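Local coordinates for arginase (PDB 6VSS), which hydrolyses L-arginine to urea and L-ornithine with a two-manganese centre, and also converts agmatine to putrescine and urea, at the interface of chains A and B. Numbering follows the deposited sequence. Chains: chain A/B, Arginase.

The interface of chains A and B. Residues chain A 275, 284, 286-287; chain B 291, 323, 326-327.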
# COMPACT_ATOMS: atom_id res chain seq x y z
N PRO A 275 15.89 -3.23 6.31
CA PRO A 275 14.58 -3.30 5.64
C PRO A 275 13.88 -1.96 5.40
O PRO A 275 13.16 -1.87 4.45
CB PRO A 275 13.73 -4.15 6.60
CG PRO A 275 14.71 -4.89 7.44
CD PRO A 275 15.99 -4.12 7.46
N HIS A 284 13.36 -10.07 5.57
CA HIS A 284 13.50 -8.83 6.36
C HIS A 284 14.27 -9.19 7.63
O HIS A 284 13.81 -10.05 8.38
CB HIS A 284 12.15 -8.18 6.61
CG HIS A 284 11.53 -7.60 5.38
ND1 HIS A 284 10.18 -7.50 5.23
CD2 HIS A 284 12.07 -6.99 4.30
CE1 HIS A 284 9.90 -6.89 4.09
NE2 HIS A 284 11.03 -6.57 3.49
N PRO A 286 15.69 -6.79 10.72
CA PRO A 286 15.93 -5.43 11.23
C PRO A 286 17.33 -5.23 11.81
O PRO A 286 17.94 -6.14 12.24
CB PRO A 286 14.83 -5.21 12.27
CG PRO A 286 13.76 -6.22 11.89
CD PRO A 286 14.53 -7.44 11.35
N GLY A 287 17.82 -4.01 11.74
CA GLY A 287 19.17 -3.68 12.24
C GLY A 287 20.25 -3.98 11.23
O GLY A 287 21.29 -4.48 11.68
N PHE B 291 17.35 0.90 14.87
CA PHE B 291 17.13 -0.41 15.50
C PHE B 291 18.36 -0.80 16.36
O PHE B 291 18.22 -1.19 17.54
CB PHE B 291 16.76 -1.47 14.46
CG PHE B 291 16.25 -2.72 15.14
CD1 PHE B 291 14.91 -2.85 15.46
CD2 PHE B 291 17.11 -3.72 15.54
CE1 PHE B 291 14.42 -3.98 16.12
CE2 PHE B 291 16.63 -4.86 16.20
CZ PHE B 291 15.29 -4.98 16.49
N ILE B 323 6.31 -5.30 8.51
CA ILE B 323 7.70 -5.01 8.97
C ILE B 323 7.73 -4.70 10.48
O ILE B 323 8.58 -5.22 11.15
CB ILE B 323 8.38 -3.92 8.11
CG1 ILE B 323 9.88 -3.83 8.36
CG2 ILE B 323 7.71 -2.57 8.22
CD1 ILE B 323 10.58 -5.16 8.40
N LEU B 326 7.80 -7.72 12.79
CA LEU B 326 9.18 -8.27 12.81
C LEU B 326 10.06 -7.42 13.71
O LEU B 326 10.81 -8.00 14.52
CB LEU B 326 9.72 -8.29 11.37
CG LEU B 326 9.32 -9.51 10.55
CD1 LEU B 326 9.93 -9.46 9.16
CD2 LEU B 326 9.73 -10.79 11.26
N VAL B 327 9.96 -6.09 13.61
CA VAL B 327 10.75 -5.22 14.49
C VAL B 327 10.38 -5.52 15.98
O VAL B 327 11.26 -5.69 16.86
CB VAL B 327 10.51 -3.75 14.05
CG1 VAL B 327 10.91 -2.78 15.13
CG2 VAL B 327 11.19 -3.41 12.71
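A:Pro286 lays the edge of its pyrrolidine ring on the benzyl group of B:Phe291 in a CH-pi contact at the subunit interface of the arginase homohexamer. Its CB sits over the middle of the phenyl face, 3.9 Å from the ring centroid, an arrangement that suits proline because its ring is rigid and presents CH groups in a fixed direction. B:Phe291 opens helix 291-300, and with CG anti to its backbone N (chi1 -167°) the ring is turned to take the proline on its face. A:Gly287 follows without a side chain, which lets its backbone pack closely: its CA lies 3.9 Å from CD2 of B:Phe291. An alanine in place of B:Phe291 would probably leave A:Pro286 CB without its aromatic platform and open a gap beside the A:Gly287 backbone.

The remaining contacts are apolar, mostly between aliphatic groups, and fall on the start of helix 323-339, whose residues B:Ile323, B:Leu326 and B:Val327 face loop residues of chain A. From the adjacent ring carbon of A:Pro286, CG meets B:Val327 CG2 at 3.9 Å, the two side chains crossing obliquely, so a compact branched residue and the phenyl ring share one proline. B:Ile323 reaches out with the slender end of its longer branch: CD1 touches CB of A:Pro275 at 3.8 Å and also the CB of A:His284, whose side chain it crosses at about a right angle. The histidine offers its CB first, with the CG and ND1 side of the imidazole also close to this methyl. No polar pairing joins the two sides within the patch; shape and apolar burial carry it. From B:Leu326 one methyl, CD1, comes to 3.6 Å from A:His284 CB.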